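Local coordinates for tail spike protein gp49 (Pseudomonas phage LKA1, PDB 4RU4) that serves as the trimeric tailspike of the phage and probably cleaves the O-specific polysaccharide of its Pseudomonas host as a lyase, at residues I150-D155 with Y165-F170; V229-D234 with A249-A254. All coordinates share one frame; numbering follows the deposited sequence.

Contact 1 (I150-D155 with Y165-F170)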
ATOM      1  N   ILE B 150     -28.189  13.766  -3.073  1.00  8.48           N
ATOM      2  CA  ILE B 150     -28.594  14.681  -4.130  1.00  9.43           C
ATOM      3  C   ILE B 150     -28.690  13.845  -5.397  1.00 11.06           C
ATOM      4  O   ILE B 150     -27.742  13.122  -5.723  1.00  7.88           O
ATOM      5  CB  ILE B 150     -27.522  15.758  -4.316  1.00  9.06           C
ATOM      6  CG1 ILE B 150     -27.327  16.530  -2.994  1.00 11.40           C
ATOM      7  CG2 ILE B 150     -27.853  16.669  -5.524  1.00  7.91           C
ATOM      8  CD1 ILE B 150     -26.164  17.534  -3.012  1.00  7.00           C
ATOM      9  N   TYR B 151     -29.819  13.923  -6.109  1.00 12.12           N
ATOM     10  CA  TYR B 151     -30.034  13.081  -7.291  1.00 10.33           C
ATOM     11  C   TYR B 151     -30.537  13.878  -8.476  1.00  9.98           C
ATOM     12  O   TYR B 151     -31.492  14.643  -8.353  1.00  7.90           O
ATOM     13  CB  TYR B 151     -31.052  11.990  -6.964  1.00 12.90           C
ATOM     14  CG  TYR B 151     -31.535  11.173  -8.145  1.00 12.36           C
ATOM     15  CD1 TYR B 151     -30.647  10.381  -8.874  1.00  8.65           C
ATOM     16  CD2 TYR B 151     -32.888  11.152  -8.493  1.00 10.57           C
ATOM     17  CE1 TYR B 151     -31.078   9.628  -9.953  1.00  8.75           C
ATOM     18  CE2 TYR B 151     -33.341  10.380  -9.567  1.00 12.47           C
ATOM     19  CZ  TYR B 151     -32.435   9.623 -10.285  1.00 13.69           C
ATOM     20  OH  TYR B 151     -32.855   8.865 -11.340  1.00 11.68           O
ATOM     21  N   ASN B 152     -29.903  13.677  -9.622  1.00 10.53           N
ATOM     22  CA  ASN B 152     -30.358  14.279 -10.871  1.00 11.55           C
ATOM     23  C   ASN B 152     -31.044  13.218 -11.739  1.00 11.03           C
ATOM     24  O   ASN B 152     -30.380  12.329 -12.264  1.00 12.24           O
ATOM     25  CB  ASN B 152     -29.168  14.886 -11.608  1.00 11.65           C
ATOM     26  CG  ASN B 152     -29.593  15.676 -12.842  1.00 11.95           C
ATOM     27  OD1 ASN B 152     -30.661  15.436 -13.396  1.00  9.16           O
ATOM     28  ND2 ASN B 152     -28.755  16.621 -13.271  1.00 11.34           N
ATOM     29  N   PRO B 153     -32.377  13.304 -11.900  1.00 10.88           N
ATOM     30  CA  PRO B 153     -33.074  12.271 -12.672  1.00 12.03           C
ATOM     31  C   PRO B 153     -32.780  12.349 -14.165  1.00 11.95           C
ATOM     32  O   PRO B 153     -33.222  11.455 -14.885  1.00 11.16           O
ATOM     33  CB  PRO B 153     -34.571  12.586 -12.453  1.00 17.56           C
ATOM     34  CG  PRO B 153     -34.627  13.675 -11.422  1.00 18.17           C
ATOM     35  CD  PRO B 153     -33.285  14.355 -11.414  1.00 12.40           C
ATOM     36  N   THR B 154     -32.083  13.382 -14.638  1.00  9.04           N
ATOM     37  CA  THR B 154     -31.827  13.481 -16.080  1.00 11.14           C
ATOM     38  C   THR B 154     -30.889  12.373 -16.552  1.00 11.87           C
ATOM     39  O   THR B 154     -29.823  12.172 -15.965  1.00 13.92           O
ATOM     40  CB  THR B 154     -31.226  14.835 -16.440  1.00 15.26           C
ATOM     41  OG1 THR B 154     -32.186  15.850 -16.152  1.00 13.07           O
ATOM     42  CG2 THR B 154     -30.840  14.901 -17.921  1.00 17.93           C
ATOM     43  N   ASP B 155     -31.299  11.634 -17.583  1.00  9.34           N
ATOM     44  CA  ASP B 155     -30.448  10.581 -18.132  1.00 12.23           C
ATOM     45  C   ASP B 155     -29.047  11.080 -18.471  1.00 12.40           C
ATOM     46  O   ASP B 155     -28.881  12.155 -19.043  1.00 10.57           O
ATOM     47  CB  ASP B 155     -31.045   9.968 -19.400  1.00 13.45           C
ATOM     48  CG  ASP B 155     -32.324   9.189 -19.135  1.00 16.58           C
ATOM     49  OD1 ASP B 155     -32.647   8.923 -17.960  1.00 15.59           O
ATOM     50  OD2 ASP B 155     -33.008   8.849 -20.121  1.00 20.78           O
ATOM     51  N   TYR B 165     -26.236   6.405 -16.099  1.00  7.54           N
ATOM     52  CA  TYR B 165     -25.133   7.067 -15.391  1.00  8.11           C
ATOM     53  C   TYR B 165     -25.548   8.490 -15.017  1.00 10.08           C
ATOM     54  O   TYR B 165     -25.115   9.469 -15.627  1.00 11.70           O
ATOM     55  CB  TYR B 165     -23.841   7.069 -16.230  1.00  5.63           C
ATOM     56  CG  TYR B 165     -23.234   5.694 -16.461  1.00  7.79           C
ATOM     57  CD1 TYR B 165     -23.669   4.575 -15.752  1.00  6.95           C
ATOM     58  CD2 TYR B 165     -22.197   5.528 -17.380  1.00  7.52           C
ATOM     59  CE1 TYR B 165     -23.100   3.315 -15.966  1.00  5.86           C
ATOM     60  CE2 TYR B 165     -21.614   4.296 -17.582  1.00  7.22           C
ATOM     61  CZ  TYR B 165     -22.071   3.197 -16.894  1.00  7.74           C
ATOM     62  OH  TYR B 165     -21.460   1.988 -17.137  1.00  8.34           O
ATOM     63  N   ARG B 166     -26.406   8.586 -14.011  1.00  7.13           N
ATOM     64  CA  ARG B 166     -26.975   9.850 -13.598  1.00  6.28           C
ATOM     65  C   ARG B 166     -26.111  10.517 -12.519  1.00  7.69           C
ATOM     66  O   ARG B 166     -25.371   9.843 -11.800  1.00  7.09           O
ATOM     67  CB  ARG B 166     -28.404   9.624 -13.096  1.00  7.20           C
ATOM     68  CG  ARG B 166     -29.330   9.053 -14.196  1.00 11.88           C
ATOM     69  CD  ARG B 166     -30.819   9.271 -13.876  1.00 12.90           C
ATOM     70  NE  ARG B 166     -31.636   8.691 -14.941  1.00 16.89           N
ATOM     71  CZ  ARG B 166     -32.368   7.586 -14.799  1.00 19.13           C
ATOM     72  NH1 ARG B 166     -32.430   6.978 -13.617  1.00 17.82           N
ATOM     73  NH2 ARG B 166     -33.064   7.107 -15.826  1.00 18.72           N
ATOM     74  N   ALA B 167     -26.237  11.833 -12.410  1.00  9.84           N
ATOM     75  CA  ALA B 167     -25.435  12.645 -11.500  1.00 11.86           C
ATOM     76  C   ALA B 167     -26.035  12.677 -10.107  1.00  7.85           C
ATOM     77  O   ALA B 167     -27.229  12.457  -9.925  1.00  7.65           O
ATOM     78  CB  ALA B 167     -25.305  14.090 -12.037  1.00 12.28           C
ATOM     79  N   GLY B 168     -25.192  12.969  -9.126  1.00  6.53           N
ATOM     80  CA  GLY B 168     -25.634  13.203  -7.756  1.00  6.29           C
ATOM     81  C   GLY B 168     -24.561  12.654  -6.830  1.00  9.81           C
ATOM     82  O   GLY B 168     -23.498  12.249  -7.296  1.00  8.60           O
ATOM     83  N   GLU B 169     -24.813  12.633  -5.524  1.00  6.11           N
ATOM     84  CA  GLU B 169     -23.855  12.026  -4.588  1.00  6.09           C
ATOM     85  C   GLU B 169     -24.453  11.951  -3.191  1.00  7.27           C
ATOM     86  O   GLU B 169     -25.513  12.532  -2.940  1.00 10.00           O
ATOM     87  CB  GLU B 169     -22.539  12.850  -4.530  1.00  5.82           C
ATOM     88  CG  GLU B 169     -22.697  14.315  -4.197  1.00  7.58           C
ATOM     89  CD  GLU B 169     -21.420  15.111  -4.515  1.00  9.12           C
ATOM     90  OE1 GLU B 169     -20.462  15.078  -3.697  1.00 10.25           O
ATOM     91  OE2 GLU B 169     -21.365  15.728  -5.609  1.00 11.34           O
ATOM     92  N   PHE B 170     -23.764  11.248  -2.290  1.00  6.05           N
ATOM     93  CA  PHE B 170     -24.151  11.170  -0.879  1.00  8.62           C
ATOM     94  C   PHE B 170     -23.466  12.231  -0.018  1.00  9.42           C
ATOM     95  O   PHE B 170     -22.237  12.402  -0.095  1.00  7.03           O
ATOM     96  CB  PHE B 170     -23.747   9.825  -0.286  1.00  5.72           C
ATOM     97  CG  PHE B 170     -24.593   8.666  -0.745  1.00  8.65           C
ATOM     98  CD1 PHE B 170     -24.537   8.227  -2.071  1.00  8.00           C
ATOM     99  CD2 PHE B 170     -25.416   7.995   0.154  1.00  7.44           C
ATOM    100  CE1 PHE B 170     -25.272   7.130  -2.493  1.00  7.82           C
ATOM    101  CE2 PHE B 170     -26.176   6.879  -0.260  1.00  7.92           C
ATOM    102  CZ  PHE B 170     -26.101   6.449  -1.588  1.00  7.77           C
TER
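R166 reaches across to D155 and Y151, and with it the segment 165-170 begins its pairing with 150-155. With CG anti to its own carbonyl carbon (chi1 -62°) and the chain extended from CG to NE, R166 runs past the backbone oxygens of N152 and T154. It then lies side by side with D155, and NE and NH2 both close on one oxygen: R166 NH2 donates to D155 OD1 over 2.8 Å, meeting it nearly along its C-O bond, and R166 NE takes the anti lone pair of that oxygen at 3.2 Å. Carboxylate and guanidinium are nearly coplanar, 26° apart. The tyrosine ring of Y151 stands almost upright to the guanidinium, and its OH receives only a weak bond from R166 NH1 at 3.0 Å; A301 O is a further acceptor for NH1.

At A167 the interaction turns to backbone, its O accepting from N152 N at 3.0 Å, while its CB meets CB of N152. The N152 side chain folds back as an Asx turn, OD1 accepting from T154 N. G168 forms a close, non-hydrogen-bonded pair with Y151, and G168 CA makes a CA-H...O contact to I150 O at 2.9 Å. E169 closes the antiparallel hydrogen-bonded pair with I150: I150 N gives to E169 O at 2.9 Å, and E169 N returns a bond to I150 O. The E169 carboxylate is held by Y191 OH and the backbone nitrogens of Y188 and A189.

The contact thus opens from paired strands 147-151 and 168-177 into a salt-bridged loop, within the Ig-like domain, with strand 197-202 on the other side of 147-151.

Contact 2 (V229-D234 with A249-A254)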
ATOM      1  N   VAL B 229     -27.527   3.114   5.506  1.00  6.01           N
ATOM      2  CA  VAL B 229     -26.312   3.755   6.006  1.00  5.88           C
ATOM      3  C   VAL B 229     -25.483   2.776   6.841  1.00  8.18           C
ATOM      4  O   VAL B 229     -25.981   2.215   7.819  1.00 10.43           O
ATOM      5  CB  VAL B 229     -26.648   5.022   6.852  1.00  6.75           C
ATOM      6  CG1 VAL B 229     -25.374   5.600   7.548  1.00 10.04           C
ATOM      7  CG2 VAL B 229     -27.384   6.110   5.985  1.00  7.08           C
ATOM      8  N   SER B 230     -24.222   2.580   6.433  1.00  8.45           N
ATOM      9  CA  SER B 230     -23.242   1.726   7.113  1.00  7.38           C
ATOM     10  C   SER B 230     -23.682   0.279   7.388  1.00  9.69           C
ATOM     11  O   SER B 230     -23.484  -0.244   8.509  1.00  6.47           O
ATOM     12  CB  SER B 230     -22.736   2.385   8.392  1.00 11.48           C
ATOM     13  OG  SER B 230     -22.121   3.629   8.075  1.00 13.35           O
ATOM     14  N   PRO B 231     -24.241  -0.387   6.362  1.00  8.87           N
ATOM     15  CA  PRO B 231     -24.477  -1.816   6.606  1.00  9.58           C
ATOM     16  C   PRO B 231     -23.153  -2.557   6.708  1.00  8.24           C
ATOM     17  O   PRO B 231     -22.132  -2.121   6.156  1.00  5.38           O
ATOM     18  CB  PRO B 231     -25.253  -2.265   5.364  1.00  8.80           C
ATOM     19  CG  PRO B 231     -24.752  -1.336   4.261  1.00  7.96           C
ATOM     20  CD  PRO B 231     -24.492  -0.001   4.959  1.00  7.99           C
ATOM     21  N   ARG B 232     -23.179  -3.692   7.409  1.00  7.59           N
ATOM     22  CA  ARG B 232     -21.976  -4.469   7.688  1.00  9.00           C
ATOM     23  C   ARG B 232     -22.197  -5.917   7.306  1.00  7.70           C
ATOM     24  O   ARG B 232     -23.220  -6.513   7.676  1.00  7.47           O
ATOM     25  CB  ARG B 232     -21.661  -4.379   9.188  1.00 11.21           C
ATOM     26  CG  ARG B 232     -21.265  -2.966   9.648  1.00  9.74           C
ATOM     27  CD  ARG B 232     -19.922  -2.610   9.054  1.00 10.55           C
ATOM     28  NE  ARG B 232     -19.429  -1.271   9.392  1.00 11.19           N
ATOM     29  CZ  ARG B 232     -19.586  -0.196   8.615  1.00 13.25           C
ATOM     30  NH1 ARG B 232     -20.288  -0.290   7.479  1.00  5.20           N
ATOM     31  NH2 ARG B 232     -19.075   0.981   8.998  1.00  9.03           N
ATOM     32  N   VAL B 233     -21.281  -6.484   6.521  1.00  5.29           N
ATOM     33  CA  VAL B 233     -21.305  -7.930   6.216  1.00  5.32           C
ATOM     34  C   VAL B 233     -19.912  -8.451   6.560  1.00  7.83           C
ATOM     35  O   VAL B 233     -18.907  -7.902   6.078  1.00  8.60           O
ATOM     36  CB  VAL B 233     -21.612  -8.202   4.728  1.00  5.79           C
ATOM     37  CG1 VAL B 233     -21.590  -9.725   4.430  1.00  5.44           C
ATOM     38  CG2 VAL B 233     -22.968  -7.592   4.326  1.00  6.36           C
ATOM     39  N   ASP B 234     -19.820  -9.460   7.425  1.00  5.99           N
ATOM     40  CA  ASP B 234     -18.507  -9.879   7.908  1.00  5.07           C
ATOM     41  C   ASP B 234     -18.497 -11.387   8.092  1.00  6.38           C
ATOM     42  O   ASP B 234     -19.491 -11.965   8.550  1.00  5.49           O
ATOM     43  CB  ASP B 234     -18.180  -9.185   9.235  1.00 10.95           C
ATOM     44  CG  ASP B 234     -16.839  -9.624   9.808  1.00 18.56           C
ATOM     45  OD1 ASP B 234     -15.814  -9.542   9.092  1.00 18.09           O
ATOM     46  OD2 ASP B 234     -16.816 -10.088  10.967  1.00 22.67           O
ATOM     47  N   ALA B 249     -26.856  -1.708  -2.949  1.00  7.32           N
ATOM     48  CA  ALA B 249     -27.472  -0.732  -3.858  1.00  9.72           C
ATOM     49  C   ALA B 249     -27.760   0.537  -3.062  1.00  7.20           C
ATOM     50  O   ALA B 249     -28.448   0.476  -2.041  1.00  7.70           O
ATOM     51  CB  ALA B 249     -28.766  -1.287  -4.460  1.00  9.12           C
ATOM     52  N   ARG B 250     -27.258   1.674  -3.534  1.00  6.45           N
ATOM     53  CA  ARG B 250     -27.539   2.943  -2.872  1.00  7.42           C
ATOM     54  C   ARG B 250     -27.215   2.919  -1.379  1.00  8.30           C
ATOM     55  O   ARG B 250     -27.998   3.419  -0.568  1.00  6.63           O
ATOM     56  CB  ARG B 250     -29.017   3.347  -3.072  1.00  6.72           C
ATOM     57  CG  ARG B 250     -29.278   4.076  -4.388  1.00  6.94           C
ATOM     58  CD  ARG B 250     -30.775   4.199  -4.654  1.00  7.01           C
ATOM     59  NE  ARG B 250     -31.357   2.892  -4.951  1.00  9.12           N
ATOM     60  CZ  ARG B 250     -31.272   2.305  -6.137  1.00 12.30           C
ATOM     61  NH1 ARG B 250     -30.625   2.917  -7.129  1.00 13.53           N
ATOM     62  NH2 ARG B 250     -31.801   1.107  -6.335  1.00 13.22           N
ATOM     63  N   CYS B 251     -26.072   2.333  -1.018  1.00  6.18           N
ATOM     64  CA  CYS B 251     -25.653   2.312   0.371  1.00  6.06           C
ATOM     65  C   CYS B 251     -24.532   3.304   0.586  1.00  7.30           C
ATOM     66  O   CYS B 251     -23.696   3.510  -0.290  1.00  8.35           O
ATOM     67  CB  CYS B 251     -25.150   0.925   0.797  1.00  7.57           C
ATOM     68  SG  CYS B 251     -26.467  -0.318   0.850  1.00  9.31           S
ATOM     69  N   TYR B 252     -24.499   3.862   1.779  1.00  5.90           N
ATOM     70  CA  TYR B 252     -23.436   4.774   2.203  1.00  7.61           C
ATOM     71  C   TYR B 252     -22.577   3.996   3.176  1.00  9.16           C
ATOM     72  O   TYR B 252     -23.109   3.468   4.161  1.00  6.19           O
ATOM     73  CB  TYR B 252     -24.051   5.962   2.928  1.00  6.38           C
ATOM     74  CG  TYR B 252     -23.062   7.063   3.267  1.00  6.89           C
ATOM     75  CD1 TYR B 252     -22.432   7.782   2.259  1.00  7.48           C
ATOM     76  CD2 TYR B 252     -22.764   7.374   4.596  1.00  7.31           C
ATOM     77  CE1 TYR B 252     -21.527   8.804   2.565  1.00  8.60           C
ATOM     78  CE2 TYR B 252     -21.877   8.392   4.915  1.00  8.58           C
ATOM     79  CZ  TYR B 252     -21.261   9.110   3.890  1.00  8.54           C
ATOM     80  OH  TYR B 252     -20.362  10.118   4.205  1.00  7.87           O
ATOM     81  N   ASP B 253     -21.277   3.886   2.888  1.00  5.54           N
ATOM     82  CA  ASP B 253     -20.330   3.211   3.783  1.00  8.01           C
ATOM     83  C   ASP B 253     -20.686   1.725   3.998  1.00  8.59           C
ATOM     84  O   ASP B 253     -20.596   1.203   5.118  1.00  7.05           O
ATOM     85  CB  ASP B 253     -20.223   3.956   5.133  1.00  7.17           C
ATOM     86  CG  ASP B 253     -19.243   3.283   6.112  1.00  8.58           C
ATOM     87  OD1 ASP B 253     -18.165   2.871   5.655  1.00  9.18           O
ATOM     88  OD2 ASP B 253     -19.562   3.147   7.326  1.00 10.69           O
ATOM     89  N   ALA B 254     -21.104   1.047   2.934  1.00  9.67           N
ATOM     90  CA  ALA B 254     -21.287  -0.400   3.014  1.00  5.94           C
ATOM     91  C   ALA B 254     -19.912  -1.043   3.140  1.00  6.85           C
ATOM     92  O   ALA B 254     -19.018  -0.742   2.354  1.00  6.88           O
ATOM     93  CB  ALA B 254     -21.982  -0.913   1.770  1.00  7.66           C
TER
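The guanidinium of R232 meets D253 through its edge, where D253 O and OD2 both lie near its plane. The grip is end-on, NH1 and NH2 each taking one oxygen, while the carboxylate plane of D253 stands nearly upright to the guanidinium. R232 NH2 donates to D253 OD2 at 2.8 Å in an almost straight salt bridge (174°), on the syn side but 29° out of the carboxylate plane. R232 NH1 reaches D253 O, also at 2.8 Å, and bonds to P231 O as well, from above that carbonyl plane. A bend at chi2 (-68°) directs CD of R232 on the way to this position. The Y252 ring has V229 CG1 at its edge, 4.3 Å from CD2, while its OH is bonded to E172.

D253 OD2 is shared: S230 OG donates to its anti lone pair at 2.7 Å, so two donors grip one oxygen, which should help to keep the aspartate charged. OD1 pairs with K255. S230 N donates to Y252 O at 2.7 Å, next to the single bridge between V229 and Y252. Beside the polar cluster, P231 CG packs on A254 CB at 3.7 Å and on C251 SG at 4.0 Å.

The pairing sits where the chain turns a corner at D253, a feature of the parallel beta-helix that the pectin lyase-like family shares. Strand 232-234 runs parallel to 254-257, the P231 and C251 side chains touch V225 of strand 221-226, and N260 of the second subunit adds weak bonds to R232, S230 and D253.

In the fold
Taken together, the two contacts each contain an arginine-aspartate salt bridge, in different settings. Contact 1 is partly buried, with its salt bridge on a loop at the end of an antiparallel strand pair of the Ig-like domain, and no neighbouring subunit touches it. Contact 2 is buried, links successive turns of the beta-helix at a corner, and lies against a second subunit. One arginine doubles up on a single oxygen; the other divides its nitrogens between side chain and backbone. The centres are about 19 Å apart, and F170 bridges them, its CB 3.5 Å from Y252 CD1, packing the Ig-like domain against the beta-helix.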